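Local coordinates for protein probable transcriptional regulator (Pseudomonas aeruginosa, PDB 2ESN) that probably regulates transcription as a LysR-type protein, joining a DNA-binding helix-turn-helix domain to a substrate-binding domain of the periplasmic-binding-protein type, at residues F113-P118 with K302-S307; D172-R177 with Y278-Y283. All coordinates share one frame; numbering follows the deposited sequence.

Contact 1. Residues F113-P118 with K302-S307; sequences FALLPP and KGLDIS
Two aliphatic side chains of the C-terminal tail, L304 and I306, and the backbone O of D305 between them press on helix 109-126, where P118 makes most of the contact. The pyrrolidine ring of P118 is directed at the tail, and its CB stands 3.2 Å from the carbonyl O of D305. On the neighbouring ring carbon, CG of P118 meets CD1 of I306 at 4.1 Å, the two side chains crossing obliquely. L304 reaches the helix with both of its methyls. Its CG is anti to the backbone N (chi1 -168°), so that CD1 comes to lie 3.6 Å from the carbonyl O of P118 while CD2 turns to L115. There the contact is tip to tip, CD2 of L115 to CD2 of L304 at 3.7 Å, with the two leucines at about a right angle. The other branch of I306 reaches back toward the N-terminal end of the helix, CG2 lying 3.5 Å from the carbonyl O of A114. No direct hydrogen bond links the segments; instead one water donates to O of A114 (2.7 Å) and to O of I306 (3.1 Å), bridging the two backbones. Elsewhere round the helix, the ring of F113 meets that of F241 of the second subunit edge-to-face. The tail after helix 293-303 thus packs on helix 109-126 of the LysR substrate-binding domain, a member of the periplasmic-binding-protein fold class.

Contact 2. Residues D172-R177 with Y278-Y283; sequences DWFADR and YVLRLY
Strands 168-183 and 278-285 pair antiparallel here, with a beta bulge at W173, in the mixed sheet of the LysR substrate-binding domain. Four backbone hydrogen bonds join them. On the bulge side the N-H of W173 points almost straight at O of L280 (2.9 Å, 177°), and N of L280 returns a bond to O of F174. The D176-Y278 pair is bonded in both directions, and CA-H...O contacts from V279 to F174 O and from A175 to Y278 O lie between.

Apolar packing centres on the indole of W173. Its CG sits between the backbone N and the carbonyl carbon (chi1 59°), which swings the ring across the neighbouring strand, with L280 over one face and the backbone of R281 and L282 at its edge. L280 CB stands over the six-membered ring, 4.1 Å from its centroid, in a CH-pi contact, and L280 CD1 touches W173 CH2 at 3.6 Å. L282 CB approaches W173 CD1 at 4.0 Å. F174, alongside L280, meets the same CD1 methyl at its ring edge.

Charge pairs D172 with R281 on the face that also carries A175 and V279. The carboxylate and guanidinium planes are nearly perpendicular, and OD1 of D172 lies over the guanidinium centre, 3.1 Å from R281 NE, so the attraction is purely electrostatic. The stronger partner of R281 is D158, which it meets through NH1.

On the other face, D176 and Y278 run side by side. OD2 of D176 also accepts from H255 N, and the Y278 hydroxyl is hydrogen-bonded to that of Y110. Between the pair, Y278 OH donates to the anti lone pair of D176 OD2 over a very short 2.4 Å.

Overall arrangement
From the N terminus, the chain passes the helix-turn-helix domain and reaches helix 109-126, which supplies 113-118. It then runs through strand 168-183, carrying 172-177, and much later returns along strand 278-285, where contact 2 closes a loop of 100 residues. After helix 293-303 the tail 302-307 comes back to helix 109-126, and contact 1 closes a loop of 183 residues that encloses contact 2 entirely. The centres lie about 11 Å apart, and the two contacts touch: L115 and A114 pack on the indole of W173, and I306 on F174. Helix 109-126 and the tail thus pack together against the paired strands within the substrate-binding domain.

Contact 1. Residues F113-P118 with K302-S307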
loop_
_atom_site.group_PDB
_atom_site.type_symbol
_atom_site.label_atom_id
_atom_site.label_comp_id
_atom_site.label_asym_id
_atom_site.label_seq_id
_atom_site.Cartn_x
_atom_site.Cartn_y
_atom_site.Cartn_z
ATOM N N PHE C 113 -24.776 -13.947 -7.085
ATOM C CA PHE C 113 -26.104 -14.375 -7.458
ATOM C C PHE C 113 -26.183 -15.828 -7.862
ATOM O O PHE C 113 -27.175 -16.517 -7.495
ATOM C CB PHE C 113 -26.659 -13.460 -8.589
ATOM C CG PHE C 113 -27.771 -14.104 -9.412
ATOM C CD1 PHE C 113 -29.094 -14.051 -9.006
ATOM C CD2 PHE C 113 -27.477 -14.781 -10.579
ATOM C CE1 PHE C 113 -30.093 -14.639 -9.802
ATOM C CE2 PHE C 113 -28.446 -15.381 -11.334
ATOM C CZ PHE C 113 -29.777 -15.293 -10.959
ATOM N N ALA C 114 -25.216 -16.307 -8.646
ATOM C CA ALA C 114 -25.293 -17.670 -9.208
ATOM C C ALA C 114 -24.990 -18.768 -8.134
ATOM O O ALA C 114 -25.664 -19.808 -8.065
ATOM C CB ALA C 114 -24.426 -17.826 -10.496
ATOM N N LEU C 115 -24.011 -18.485 -7.292
ATOM C CA LEU C 115 -23.526 -19.391 -6.270
ATOM C C LEU C 115 -24.293 -19.347 -4.952
ATOM O O LEU C 115 -24.652 -20.366 -4.440
ATOM C CB LEU C 115 -22.097 -19.089 -5.967
ATOM C CG LEU C 115 -21.121 -20.147 -5.340
ATOM C CD1 LEU C 115 -20.296 -19.619 -4.199
ATOM C CD2 LEU C 115 -21.509 -21.639 -5.252
ATOM N N LEU C 116 -24.517 -18.183 -4.383
ATOM C CA LEU C 116 -24.994 -18.150 -2.990
ATOM C C LEU C 116 -26.366 -18.777 -2.717
ATOM O O LEU C 116 -26.515 -19.431 -1.669
ATOM C CB LEU C 116 -24.953 -16.722 -2.425
ATOM C CG LEU C 116 -23.552 -16.128 -2.139
ATOM C CD1 LEU C 116 -23.657 -14.785 -1.332
ATOM C CD2 LEU C 116 -22.721 -17.075 -1.389
ATOM N N PRO C 117 -27.394 -18.522 -3.578
ATOM C CA PRO C 117 -28.717 -19.120 -3.295
ATOM C C PRO C 117 -28.699 -20.636 -3.122
ATOM O O PRO C 117 -29.174 -21.103 -2.082
ATOM C CB PRO C 117 -29.581 -18.648 -4.504
ATOM C CG PRO C 117 -28.917 -17.140 -4.765
ATOM C CD PRO C 117 -27.465 -17.570 -4.730
ATOM N N PRO C 118 -28.166 -21.393 -4.104
ATOM C CA PRO C 118 -28.157 -22.832 -3.878
ATOM C C PRO C 118 -27.119 -23.317 -2.848
ATOM O O PRO C 118 -27.354 -24.328 -2.172
ATOM C CB PRO C 118 -27.876 -23.424 -5.271
ATOM C CG PRO C 118 -27.066 -22.370 -6.017
ATOM C CD PRO C 118 -27.606 -21.022 -5.435
ATOM N N LYS C 302 -18.971 -29.198 -6.078
ATOM C CA LYS C 302 -18.792 -30.218 -7.091
ATOM C C LYS C 302 -20.108 -30.688 -7.609
ATOM O O LYS C 302 -20.399 -30.467 -8.787
ATOM C CB LYS C 302 -17.829 -31.360 -6.659
ATOM C CG LYS C 302 -16.413 -31.122 -7.285
ATOM C CD LYS C 302 -15.196 -31.709 -6.519
ATOM C CE LYS C 302 -13.901 -31.217 -7.223
ATOM N NZ LYS C 302 -12.579 -31.222 -6.424
ATOM N N GLY C 303 -20.947 -31.259 -6.747
ATOM C CA GLY C 303 -22.255 -31.679 -7.238
ATOM C C GLY C 303 -23.349 -30.612 -7.164
ATOM O O GLY C 303 -24.481 -30.876 -7.587
ATOM N N LEU C 304 -23.022 -29.420 -6.637
ATOM C CA LEU C 304 -24.024 -28.344 -6.454
ATOM C C LEU C 304 -24.985 -28.034 -7.648
ATOM O O LEU C 304 -24.525 -27.730 -8.734
ATOM C CB LEU C 304 -23.336 -27.054 -5.965
ATOM C CG LEU C 304 -24.296 -25.968 -5.468
ATOM C CD1 LEU C 304 -25.118 -26.339 -4.181
ATOM C CD2 LEU C 304 -23.538 -24.692 -5.281
ATOM N N ASP C 305 -26.311 -28.082 -7.431
ATOM C CA ASP C 305 -27.320 -27.721 -8.484
ATOM C C ASP C 305 -27.593 -26.207 -8.492
ATOM O O ASP C 305 -28.157 -25.636 -7.529
ATOM C CB ASP C 305 -28.644 -28.525 -8.363
ATOM C CG ASP C 305 -29.826 -27.954 -9.279
ATOM O OD1 ASP C 305 -29.629 -27.489 -10.455
ATOM O OD2 ASP C 305 -31.004 -28.020 -8.807
ATOM N N ILE C 306 -27.188 -25.576 -9.593
ATOM C CA ILE C 306 -27.193 -24.131 -9.716
ATOM C C ILE C 306 -28.525 -23.722 -10.302
ATOM O O ILE C 306 -29.103 -22.709 -9.907
ATOM C CB ILE C 306 -25.997 -23.633 -10.625
ATOM C CG1 ILE C 306 -24.677 -24.229 -10.145
ATOM C CG2 ILE C 306 -25.904 -22.061 -10.695
ATOM C CD1 ILE C 306 -24.324 -23.855 -8.671
ATOM N N SER C 307 -29.034 -24.550 -11.208
ATOM C CA SER C 307 -30.102 -24.129 -12.155
ATOM C C SER C 307 -31.457 -23.839 -11.462
ATOM O O SER C 307 -32.178 -22.904 -11.857
ATOM C CB SER C 307 -30.238 -25.158 -13.309
ATOM O OG SER C 307 -28.939 -25.560 -13.790
HETATM O O HOH W 1 -28.208 -19.926 -8.864
#

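Contact 2. Residues D172-R177 with Y278-Y283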
loop_
_atom_site.group_PDB
_atom_site.type_symbol
_atom_site.label_atom_id
_atom_site.label_comp_id
_atom_site.label_asym_id
_atom_site.label_seq_id
_atom_site.Cartn_x
_atom_site.Cartn_y
_atom_site.Cartn_z
ATOM N N ASP C 172 -14.475 -26.108 -12.166
ATOM C CA ASP C 172 -15.700 -25.650 -12.824
ATOM C C ASP C 172 -16.940 -25.940 -12.015
ATOM O O ASP C 172 -17.066 -27.040 -11.436
ATOM C CB ASP C 172 -15.781 -26.263 -14.203
ATOM C CG ASP C 172 -14.592 -25.888 -15.046
ATOM O OD1 ASP C 172 -13.985 -24.809 -14.819
ATOM O OD2 ASP C 172 -14.251 -26.689 -15.927
ATOM N N TRP C 173 -17.843 -24.964 -11.937
ATOM C CA TRP C 173 -19.137 -25.219 -11.244
ATOM C C TRP C 173 -20.479 -24.931 -11.969
ATOM O O TRP C 173 -21.553 -25.350 -11.492
ATOM C CB TRP C 173 -19.111 -24.666 -9.812
ATOM C CG TRP C 173 -18.854 -23.196 -9.721
ATOM C CD1 TRP C 173 -17.638 -22.594 -9.766
ATOM C CD2 TRP C 173 -19.838 -22.132 -9.572
ATOM N NE1 TRP C 173 -17.799 -21.227 -9.666
ATOM C CE2 TRP C 173 -19.133 -20.924 -9.514
ATOM C CE3 TRP C 173 -21.247 -22.101 -9.494
ATOM C CZ2 TRP C 173 -19.786 -19.647 -9.367
ATOM C CZ3 TRP C 173 -21.899 -20.863 -9.348
ATOM C CH2 TRP C 173 -21.163 -19.643 -9.299
ATOM N N PHE C 174 -20.423 -24.244 -13.105
ATOM C CA PHE C 174 -21.633 -23.892 -13.851
ATOM C C PHE C 174 -21.312 -23.531 -15.291
ATOM O O PHE C 174 -20.561 -22.566 -15.541
ATOM C CB PHE C 174 -22.299 -22.673 -13.207
ATOM C CG PHE C 174 -23.650 -22.328 -13.796
ATOM C CD1 PHE C 174 -24.648 -23.302 -13.921
ATOM C CD2 PHE C 174 -23.931 -21.031 -14.196
ATOM C CE1 PHE C 174 -25.920 -22.975 -14.468
ATOM C CE2 PHE C 174 -25.174 -20.691 -14.710
ATOM C CZ PHE C 174 -26.191 -21.665 -14.859
ATOM N N ALA C 175 -21.864 -24.290 -16.229
ATOM C CA ALA C 175 -21.797 -23.905 -17.668
ATOM C C ALA C 175 -23.092 -23.155 -18.055
ATOM O O ALA C 175 -24.157 -23.593 -17.707
ATOM C CB ALA C 175 -21.586 -25.185 -18.584
ATOM N N ASP C 176 -22.987 -22.024 -18.721
ATOM C CA ASP C 176 -24.171 -21.272 -19.198
ATOM C C ASP C 176 -23.808 -20.556 -20.526
ATOM O O ASP C 176 -22.673 -20.644 -21.003
ATOM C CB ASP C 176 -24.605 -20.242 -18.117
ATOM C CG ASP C 176 -26.015 -19.616 -18.332
ATOM O OD1 ASP C 176 -27.003 -20.252 -18.803
ATOM O OD2 ASP C 176 -26.133 -18.466 -17.895
ATOM N N ARG C 177 -24.762 -19.837 -21.102
ATOM C CA ARG C 177 -24.486 -19.016 -22.271
ATOM C C ARG C 177 -24.976 -17.568 -22.088
ATOM O O ARG C 177 -25.750 -17.258 -21.146
ATOM C CB ARG C 177 -25.132 -19.670 -23.494
ATOM C CG ARG C 177 -26.640 -19.964 -23.331
ATOM C CD ARG C 177 -27.168 -20.721 -24.562
ATOM N NE ARG C 177 -28.608 -20.466 -24.775
ATOM C CZ ARG C 177 -29.607 -21.177 -24.235
ATOM N NH1 ARG C 177 -29.376 -22.216 -23.416
ATOM N NH2 ARG C 177 -30.861 -20.823 -24.497
ATOM N N TYR C 278 -19.944 -19.926 -21.443
ATOM C CA TYR C 278 -18.997 -19.655 -20.379
ATOM C C TYR C 278 -19.106 -20.756 -19.344
ATOM O O TYR C 278 -20.134 -21.481 -19.233
ATOM C CB TYR C 278 -19.212 -18.256 -19.779
ATOM C CG TYR C 278 -20.511 -18.092 -19.027
ATOM C CD1 TYR C 278 -21.681 -17.668 -19.679
ATOM C CD2 TYR C 278 -20.578 -18.356 -17.649
ATOM C CE1 TYR C 278 -22.892 -17.495 -18.958
ATOM C CE2 TYR C 278 -21.768 -18.193 -16.923
ATOM C CZ TYR C 278 -22.941 -17.781 -17.579
ATOM O OH TYR C 278 -24.118 -17.643 -16.850
ATOM N N VAL C 279 -18.030 -20.917 -18.599
ATOM C CA VAL C 279 -18.011 -21.871 -17.523
ATOM C C VAL C 279 -17.514 -21.103 -16.328
ATOM O O VAL C 279 -16.397 -20.552 -16.394
ATOM C CB VAL C 279 -17.085 -23.095 -17.851
ATOM C CG1 VAL C 279 -17.050 -24.067 -16.689
ATOM C CG2 VAL C 279 -17.617 -23.809 -19.083
ATOM N N LEU C 280 -18.349 -21.007 -15.282
ATOM C CA LEU C 280 -17.972 -20.262 -14.060
ATOM C C LEU C 280 -17.082 -21.174 -13.222
ATOM O O LEU C 280 -17.287 -22.374 -13.199
ATOM C CB LEU C 280 -19.193 -19.844 -13.220
ATOM C CG LEU C 280 -20.162 -18.802 -13.804
ATOM C CD1 LEU C 280 -21.153 -18.400 -12.724
ATOM C CD2 LEU C 280 -19.423 -17.553 -14.298
ATOM N N ARG C 281 -16.099 -20.613 -12.552
ATOM C CA ARG C 281 -15.178 -21.456 -11.831
ATOM C C ARG C 281 -14.772 -20.924 -10.500
ATOM O O ARG C 281 -14.991 -19.771 -10.141
ATOM C CB ARG C 281 -13.951 -21.867 -12.681
ATOM C CG ARG C 281 -13.457 -20.819 -13.586
ATOM C CD ARG C 281 -13.007 -21.430 -14.891
ATOM N NE ARG C 281 -11.976 -22.418 -14.678
ATOM C CZ ARG C 281 -11.487 -23.212 -15.624
ATOM N NH1 ARG C 281 -11.962 -23.125 -16.876
ATOM N NH2 ARG C 281 -10.519 -24.077 -15.319
ATOM N N LEU C 282 -14.233 -21.850 -9.732
ATOM C CA LEU C 282 -13.825 -21.566 -8.385
ATOM C C LEU C 282 -12.309 -21.636 -8.453
ATOM O O LEU C 282 -11.753 -22.679 -8.764
ATOM C CB LEU C 282 -14.419 -22.643 -7.474
ATOM C CG LEU C 282 -13.987 -22.575 -6.021
ATOM C CD1 LEU C 282 -14.624 -21.325 -5.387
ATOM C CD2 LEU C 282 -14.309 -23.905 -5.236
ATOM N N TYR C 283 -11.654 -20.519 -8.184
ATOM C CA TYR C 283 -10.210 -20.466 -8.147
ATOM C C TYR C 283 -9.640 -20.460 -6.721
ATOM O O TYR C 283 -10.190 -19.816 -5.816
ATOM C CB TYR C 283 -9.698 -19.227 -8.840
ATOM C CG TYR C 283 -10.216 -18.989 -10.227
ATOM C CD1 TYR C 283 -11.348 -18.181 -10.428
ATOM C CD2 TYR C 283 -9.537 -19.484 -11.353
ATOM C CE1 TYR C 283 -11.824 -17.910 -11.676
ATOM C CE2 TYR C 283 -10.018 -19.213 -12.641
ATOM C CZ TYR C 283 -11.167 -18.416 -12.790
ATOM O OH TYR C 283 -11.683 -18.126 -14.047
#